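2-keto-3-deoxygluconate kinase (Thermotoga maritima, PDB 2AFB) probably phosphorylates 2-keto-3-deoxygluconate, as a carbohydrate kinase of the pfkB family (EC 2.7.1.45). Local coordinates at residues A[63-67]-A[129-135]; A[263-267]-A[319-323]; A[270-276]-A[308-313]. One frame throughout, in Å; residues are numbered along the deposited sequence.

In the fold
All three contacts pack helical or loop segments against the same mixed sheet of this ribokinase-like fold. Contact 1 lies near the edge strand 90-92, its centre about 31 and 33 Å from those of contacts 2 and 3. Contacts 2 and 3 share helix 308-322, which spans the antiparallel strands 261-270 and 273-283 at the other end; contact 3 is nested within the loop that contact 2 closes, and the two touch where Val266 CG2 lies 3.3 Å from Ala312 O. Contacts 1 and 2 are buried, the first mainly apolar with a salt bridge at its margin, the second an indole held by one hydrogen bond and an edge-to-face histidine. Contact 3, partly buried, is the most polar.

Contact 1: A[63-67]-A[129-135]; sequences FVTKL and DFDWEKI
Val64, in segment 63-67 of strand 60-67, is the apolar centre. Its CA-to-CB bond points toward segment 129-135, and with chi1 in t it meets three side chains: CG1 lies 3.6 Å from Phe130 CD1 and 3.9 Å from Trp132 CH2, while CG2 lies 3.9 Å from Ile135 CG2. All three partners have chi1 in m. Phe18 of the neighbouring strand 14-18 packs edge-to-face with both aromatic rings, and helix 155-169 covers them. Segment 129-135 passes from a 3-10 residue, Asp129, through extended Phe130 to Asp131, the N-cap of helix 132-135; Asp131 O accepts from Ile135 N at 2.9 Å. In register, the CA atoms of Val64 and Ile135 are 8.3 Å apart, those of Lys66 and Asp129 8.1 Å. Moving outward, the Phe130 ring turns its edge to the strand backbone, with CE1 3.4 Å from Thr65 O. At the margin Lys66 (all chi in t) forms a salt bridge from NZ to Asp129 OD2, 3.0 Å, an oxygen that also accepts from Lys126 N. Here the connection leading through helix 132-135 into strand 139-145 packs on strand 60-67: apolar contacts fill the inside, and one ion pair joins the segments at the partly exposed margin.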
# COMPACT_ATOMS: atom_id res chain seq x y z
N PHE A 63 1.54 -9.56 31.09
CA PHE A 63 1.43 -10.78 30.32
C PHE A 63 2.70 -11.58 30.55
O PHE A 63 3.81 -11.08 30.38
CB PHE A 63 1.26 -10.48 28.84
CG PHE A 63 1.19 -11.70 27.98
CD1 PHE A 63 0.21 -12.63 28.18
CD2 PHE A 63 2.07 -11.89 26.91
CE1 PHE A 63 0.10 -13.75 27.39
CE2 PHE A 63 1.97 -12.99 26.10
CZ PHE A 63 0.96 -13.93 26.34
N VAL A 64 2.52 -12.85 30.90
CA VAL A 64 3.63 -13.72 31.18
C VAL A 64 3.79 -14.71 30.02
O VAL A 64 2.84 -15.38 29.66
CB VAL A 64 3.40 -14.49 32.47
CG1 VAL A 64 4.60 -15.42 32.77
CG2 VAL A 64 3.11 -13.53 33.58
N THR A 65 4.99 -14.78 29.46
CA THR A 65 5.28 -15.67 28.35
C THR A 65 6.80 -15.78 28.19
O THR A 65 7.56 -15.29 29.03
CB THR A 65 4.59 -15.22 27.03
OG1 THR A 65 4.55 -16.33 26.13
CG2 THR A 65 5.32 -14.06 26.32
N LYS A 66 7.22 -16.49 27.14
CA LYS A 66 8.61 -16.56 26.71
C LYS A 66 8.63 -16.19 25.24
O LYS A 66 7.76 -16.62 24.45
CB LYS A 66 9.21 -17.98 26.96
CG LYS A 66 10.70 -18.02 26.87
CD LYS A 66 11.27 -19.38 27.07
CE LYS A 66 12.80 -19.34 27.34
NZ LYS A 66 13.35 -20.75 27.57
N LEU A 67 9.57 -15.32 24.88
CA LEU A 67 9.82 -14.95 23.50
C LEU A 67 11.29 -15.06 23.19
O LEU A 67 12.11 -14.86 24.08
CB LEU A 67 9.39 -13.51 23.24
CG LEU A 67 7.88 -13.31 23.35
CD1 LEU A 67 7.53 -11.86 23.36
CD2 LEU A 67 7.19 -14.03 22.21
N ASP A 129 11.79 -21.03 34.19
CA ASP A 129 11.73 -19.76 33.44
C ASP A 129 10.89 -18.71 34.12
O ASP A 129 11.03 -17.55 33.77
CB ASP A 129 11.24 -20.01 32.00
CG ASP A 129 12.28 -20.79 31.16
OD1 ASP A 129 13.46 -20.77 31.52
OD2 ASP A 129 11.94 -21.41 30.13
N PHE A 130 10.07 -19.11 35.10
CA PHE A 130 9.03 -18.27 35.73
C PHE A 130 9.02 -18.37 37.25
O PHE A 130 8.94 -19.47 37.80
CB PHE A 130 7.63 -18.68 35.23
CG PHE A 130 7.52 -18.72 33.76
CD1 PHE A 130 7.48 -17.52 33.02
CD2 PHE A 130 7.48 -19.93 33.08
CE1 PHE A 130 7.40 -17.53 31.62
CE2 PHE A 130 7.41 -19.96 31.68
CZ PHE A 130 7.38 -18.75 30.94
N ASP A 131 9.06 -17.20 37.89
CA ASP A 131 9.10 -17.04 39.33
C ASP A 131 7.73 -16.61 39.76
O ASP A 131 7.42 -15.41 39.75
CB ASP A 131 10.14 -15.99 39.71
CG ASP A 131 10.39 -15.92 41.20
OD1 ASP A 131 9.60 -16.51 41.97
OD2 ASP A 131 11.39 -15.28 41.59
N TRP A 132 6.89 -17.58 40.10
CA TRP A 132 5.47 -17.33 40.27
C TRP A 132 5.19 -16.55 41.52
O TRP A 132 4.26 -15.75 41.55
CB TRP A 132 4.66 -18.63 40.23
CG TRP A 132 4.63 -19.19 38.83
CD1 TRP A 132 5.25 -20.31 38.37
CD2 TRP A 132 3.97 -18.61 37.70
NE1 TRP A 132 5.01 -20.47 37.02
CE2 TRP A 132 4.24 -19.43 36.59
CE3 TRP A 132 3.17 -17.46 37.51
CZ2 TRP A 132 3.70 -19.17 35.33
CZ3 TRP A 132 2.67 -17.20 36.27
CH2 TRP A 132 2.92 -18.05 35.19
N GLU A 133 6.04 -16.74 42.53
CA GLU A 133 5.98 -15.95 43.74
C GLU A 133 6.21 -14.48 43.49
O GLU A 133 5.65 -13.66 44.18
CB GLU A 133 7.03 -16.45 44.76
CG GLU A 133 6.75 -17.84 45.32
CD GLU A 133 5.55 -17.86 46.28
OE1 GLU A 133 5.09 -16.76 46.68
OE2 GLU A 133 5.07 -18.97 46.63
N LYS A 134 7.09 -14.13 42.55
CA LYS A 134 7.39 -12.72 42.20
C LYS A 134 6.27 -12.16 41.29
O LYS A 134 5.68 -11.10 41.55
CB LYS A 134 8.77 -12.64 41.52
CG LYS A 134 9.24 -11.26 41.05
N ILE A 135 5.96 -12.92 40.25
CA ILE A 135 4.92 -12.60 39.30
C ILE A 135 3.58 -12.27 39.99
O ILE A 135 2.96 -11.24 39.69
CB ILE A 135 4.73 -13.76 38.28
CG1 ILE A 135 5.92 -13.86 37.33
CG2 ILE A 135 3.43 -13.58 37.43
CD1 ILE A 135 5.99 -15.23 36.59

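Contact 2: A[263-267]-A[319-323]; sequences YWSVM and SCLKH
This is a buried strand-to-helix contact, part of the alpha/beta packing of a ribokinase-like fold, in which an indole from the sheet packs against the C-terminal end of helix 308-322. Segment 263-267 is part of strand 261-270, which runs antiparallel between strands 248-255 and 273-283 in the large mixed sheet. Its backbone is extended throughout, and the closest CA atoms across the segments are those of Trp264 and Cys320, 6.8 Å apart.

Trp264 does most of the work. Its CA-to-CB bond points toward the helix, and chi1 in t with chi2 at -96° brings the indole to three side chains. At the ring edge, NE1 donates to Ser319 OG at 2.7 Å; Ser319 takes chi1 in p, and its hydroxyl is also hydrogen-bonded to Ala315 O, one turn earlier. Alongside, Trp264 CD1 lies 4.1 Å from Cys320 CB. Over one face sits His323, with CE1 3.7 Å from Trp264 CD2; the pair is edge-to-face, the imidazole edge toward the indole face, with the five-membered ring of Trp264 and the His323 ring 5.0 Å apart between centroids and their planes at 65°. With chi1 in m, His323 sends ND1 back to Ser319 O, 2.8 Å, while NE2 is hydrogen-bonded to Arg254 of strand 248-255. Val266 approaches only marginally, CG1 to Ser319 OG at 4.4 Å. On the helix, Cys320 and Leu321 also pack on Gln108 of the second subunit.

The chemistry is thus specific as well as apolar: the indole N-H has its acceptor, both imidazole nitrogens have partners, and the directed bonds are consistent with a defined orientation of the two rings.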
# COMPACT_ATOMS: atom_id res chain seq x y z
N TYR A 263 -24.71 -13.20 14.71
CA TYR A 263 -25.38 -12.66 15.86
C TYR A 263 -24.52 -12.99 17.05
O TYR A 263 -23.84 -14.03 17.05
CB TYR A 263 -26.75 -13.28 16.01
CG TYR A 263 -27.69 -12.80 14.95
CD1 TYR A 263 -27.77 -13.45 13.72
CD2 TYR A 263 -28.50 -11.68 15.18
CE1 TYR A 263 -28.64 -13.01 12.75
CE2 TYR A 263 -29.39 -11.25 14.22
CZ TYR A 263 -29.45 -11.92 13.01
OH TYR A 263 -30.33 -11.49 12.05
N TRP A 264 -24.52 -12.12 18.05
CA TRP A 264 -23.63 -12.28 19.21
C TRP A 264 -24.30 -11.78 20.47
O TRP A 264 -24.86 -10.66 20.51
CB TRP A 264 -22.33 -11.52 18.95
CG TRP A 264 -21.34 -11.45 20.05
CD1 TRP A 264 -21.19 -10.42 20.97
CD2 TRP A 264 -20.33 -12.43 20.38
NE1 TRP A 264 -20.14 -10.72 21.84
CE2 TRP A 264 -19.61 -11.94 21.49
CE3 TRP A 264 -19.96 -13.66 19.83
CZ2 TRP A 264 -18.54 -12.67 22.06
CZ3 TRP A 264 -18.90 -14.35 20.39
CH2 TRP A 264 -18.21 -13.85 21.49
N SER A 265 -24.18 -12.59 21.52
CA SER A 265 -24.71 -12.25 22.84
C SER A 265 -23.98 -13.08 23.86
O SER A 265 -23.23 -14.00 23.50
CB SER A 265 -26.21 -12.52 22.93
OG SER A 265 -26.47 -13.90 22.89
N VAL A 266 -24.15 -12.75 25.14
CA VAL A 266 -23.46 -13.50 26.21
C VAL A 266 -24.37 -13.73 27.37
O VAL A 266 -25.46 -13.12 27.45
CB VAL A 266 -22.18 -12.79 26.73
CG1 VAL A 266 -21.24 -12.48 25.55
CG2 VAL A 266 -22.54 -11.48 27.58
N MSE A 267 -23.95 -14.65 28.24
CA MSE A 267 -24.64 -14.87 29.48
C MSE A 267 -23.65 -14.82 30.61
O MSE A 267 -22.58 -15.41 30.52
CB MSE A 267 -25.33 -16.22 29.49
CG MSE A 267 -26.16 -16.45 30.75
SE MSE A 267 -26.32 -18.40 31.19
CE MSE A 267 -24.40 -18.81 31.48
N SER A 319 -17.13 -7.10 23.42
CA SER A 319 -16.77 -8.18 22.56
C SER A 319 -17.48 -8.06 21.21
O SER A 319 -16.88 -8.37 20.21
CB SER A 319 -17.01 -9.55 23.25
OG SER A 319 -18.36 -9.75 23.60
N CYS A 320 -18.69 -7.53 21.17
CA CYS A 320 -19.28 -7.06 19.91
C CYS A 320 -18.38 -6.07 19.17
O CYS A 320 -18.10 -6.21 17.98
CB CYS A 320 -20.65 -6.42 20.17
SG CYS A 320 -21.40 -5.60 18.71
N LEU A 321 -17.94 -5.05 19.88
CA LEU A 321 -17.08 -4.02 19.29
C LEU A 321 -15.75 -4.57 18.79
O LEU A 321 -15.27 -4.16 17.73
CB LEU A 321 -16.85 -2.85 20.26
CG LEU A 321 -18.07 -1.94 20.50
CD1 LEU A 321 -17.89 -1.08 21.73
CD2 LEU A 321 -18.35 -1.02 19.32
N LYS A 322 -15.16 -5.53 19.49
CA LYS A 322 -13.93 -6.13 19.00
C LYS A 322 -14.13 -6.63 17.55
O LYS A 322 -13.24 -6.48 16.73
CB LYS A 322 -13.45 -7.30 19.91
CG LYS A 322 -12.20 -8.05 19.43
CD LYS A 322 -11.04 -7.14 19.03
CE LYS A 322 -10.07 -7.74 17.99
NZ LYS A 322 -10.56 -7.96 16.58
N HIS A 323 -15.31 -7.15 17.22
CA HIS A 323 -15.56 -7.72 15.89
C HIS A 323 -15.32 -6.65 14.79
O HIS A 323 -15.19 -7.00 13.61
CB HIS A 323 -16.98 -8.21 15.73
CG HIS A 323 -17.30 -9.51 16.41
ND1 HIS A 323 -17.57 -9.61 17.76
CD2 HIS A 323 -17.50 -10.74 15.89
CE1 HIS A 323 -17.91 -10.86 18.05
NE2 HIS A 323 -17.84 -11.57 16.94

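Contact 3: A[270-276]-A[308-313]; sequences ENGQPHF and SQKKAE
A type I' turn from Glu270 to Gln273, with Asn271 and Gly272 at positive phi, leads into strand 273-276. The strand crosses helix 308-313 at -38°, with axes 7.5 Å apart at closest approach; His275 and Gln309 have CA atoms 5.5 Å apart. Glu270, chi1 in p, is satisfied at both oxygens: OE2 accepts from Ser308 OG at 2.6 Å, and OE1 forms a salt bridge with Lys311 NZ at 3.1 Å. Thr248 also bonds OE1, and Ser302 the lysine. One water donates to Asn271 OD1 (2.8 Å) and Ser308 OG (2.7 Å). Gln309 NE2 donates to Phe276 O at 2.9 Å and to Glu313 OE2 at 3.2 Å; Glu313 OE1 bonds Asn278 N. A second water accepts from Phe276 N (3.0 Å) and donates to Gln309 OE1 (3.2 Å). Ser308 CB makes a CH-pi contact 3.5 Å from the His275 ring centroid, while His275 ND1 bonds Val268 O. The hairpin at the sheet edge thus meets the helix through paired polar groups more than apolar packing.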
# COMPACT_ATOMS: atom_id res chain seq x y z
N GLU A 270 -24.28 -15.83 37.91
CA GLU A 270 -23.73 -15.69 39.25
C GLU A 270 -24.87 -15.51 40.24
O GLU A 270 -25.99 -15.21 39.84
CB GLU A 270 -22.62 -14.61 39.35
CG GLU A 270 -22.95 -13.25 38.83
CD GLU A 270 -21.74 -12.25 38.79
OE1 GLU A 270 -20.57 -12.64 38.53
OE2 GLU A 270 -21.98 -11.04 39.00
N ASN A 271 -24.56 -15.76 41.51
CA ASN A 271 -25.54 -15.81 42.61
C ASN A 271 -26.76 -16.64 42.25
O ASN A 271 -27.88 -16.28 42.58
CB ASN A 271 -25.98 -14.40 43.05
CG ASN A 271 -24.78 -13.47 43.32
OD1 ASN A 271 -24.60 -12.44 42.65
ND2 ASN A 271 -23.95 -13.85 44.29
N GLY A 272 -26.52 -17.75 41.56
CA GLY A 272 -27.57 -18.70 41.20
C GLY A 272 -28.45 -18.30 40.04
O GLY A 272 -29.47 -18.97 39.80
N GLN A 273 -28.06 -17.26 39.30
CA GLN A 273 -28.99 -16.66 38.34
C GLN A 273 -28.36 -16.28 37.04
O GLN A 273 -27.27 -15.70 37.01
CB GLN A 273 -29.65 -15.41 38.92
CG GLN A 273 -30.45 -15.65 40.19
CD GLN A 273 -31.71 -16.50 39.96
OE1 GLN A 273 -32.38 -16.38 38.93
NE2 GLN A 273 -32.03 -17.35 40.93
N PRO A 274 -29.06 -16.58 35.94
CA PRO A 274 -28.52 -16.20 34.64
C PRO A 274 -28.91 -14.76 34.28
O PRO A 274 -29.92 -14.27 34.73
CB PRO A 274 -29.17 -17.19 33.68
CG PRO A 274 -30.56 -17.43 34.31
CD PRO A 274 -30.39 -17.20 35.82
N HIS A 275 -28.05 -14.13 33.47
CA HIS A 275 -28.20 -12.77 33.00
C HIS A 275 -27.78 -12.74 31.55
O HIS A 275 -26.60 -12.89 31.28
CB HIS A 275 -27.28 -11.86 33.82
CG HIS A 275 -27.64 -11.83 35.25
ND1 HIS A 275 -27.05 -12.67 36.18
CD2 HIS A 275 -28.61 -11.14 35.92
CE1 HIS A 275 -27.61 -12.46 37.36
NE2 HIS A 275 -28.56 -11.54 37.23
N PHE A 276 -28.74 -12.53 30.64
CA PHE A 276 -28.48 -12.49 29.20
C PHE A 276 -28.36 -11.06 28.72
O PHE A 276 -29.15 -10.22 29.11
CB PHE A 276 -29.58 -13.23 28.43
CG PHE A 276 -29.66 -14.69 28.79
CD1 PHE A 276 -28.86 -15.64 28.15
CD2 PHE A 276 -30.49 -15.12 29.83
CE1 PHE A 276 -28.92 -16.99 28.51
CE2 PHE A 276 -30.53 -16.46 30.20
CZ PHE A 276 -29.76 -17.39 29.54
N SER A 308 -24.49 -7.99 38.15
CA SER A 308 -24.43 -9.12 37.24
C SER A 308 -25.00 -8.82 35.87
O SER A 308 -24.41 -9.21 34.87
CB SER A 308 -25.18 -10.31 37.84
OG SER A 308 -24.54 -10.72 39.03
N GLN A 309 -26.11 -8.10 35.83
CA GLN A 309 -26.67 -7.71 34.54
C GLN A 309 -25.71 -6.78 33.80
O GLN A 309 -25.44 -6.97 32.60
CB GLN A 309 -28.08 -7.08 34.67
CG GLN A 309 -28.85 -7.00 33.35
CD GLN A 309 -29.07 -8.39 32.67
OE1 GLN A 309 -29.47 -9.35 33.32
NE2 GLN A 309 -28.79 -8.47 31.36
N LYS A 310 -25.13 -5.82 34.52
CA LYS A 310 -24.21 -4.89 33.89
C LYS A 310 -22.97 -5.59 33.42
O LYS A 310 -22.40 -5.24 32.39
CB LYS A 310 -23.87 -3.68 34.78
CG LYS A 310 -22.72 -2.86 34.23
CD LYS A 310 -22.41 -1.64 35.04
CE LYS A 310 -21.97 -0.44 34.15
NZ LYS A 310 -20.58 -0.39 33.89
N LYS A 311 -22.52 -6.61 34.15
CA LYS A 311 -21.40 -7.40 33.67
C LYS A 311 -21.68 -8.02 32.30
O LYS A 311 -20.79 -8.13 31.47
CB LYS A 311 -21.08 -8.58 34.60
CG LYS A 311 -20.26 -8.24 35.77
CD LYS A 311 -19.89 -9.49 36.56
CE LYS A 311 -19.65 -9.12 38.02
NZ LYS A 311 -18.77 -10.11 38.65
N ALA A 312 -22.91 -8.50 32.11
CA ALA A 312 -23.28 -9.14 30.86
C ALA A 312 -23.37 -8.11 29.76
O ALA A 312 -22.85 -8.35 28.68
CB ALA A 312 -24.60 -9.90 30.98
N GLU A 313 -24.00 -6.97 30.01
CA GLU A 313 -24.21 -5.99 28.95
C GLU A 313 -22.88 -5.38 28.53
O GLU A 313 -22.62 -5.26 27.33
CB GLU A 313 -25.17 -4.86 29.36
CG GLU A 313 -26.58 -5.27 29.67
CD GLU A 313 -27.34 -5.98 28.52
OE1 GLU A 313 -26.89 -6.01 27.32
OE2 GLU A 313 -28.43 -6.50 28.84
O HOH W 1 -26.47 -11.63 40.76
O HOH W 2 -31.28 -11.36 31.68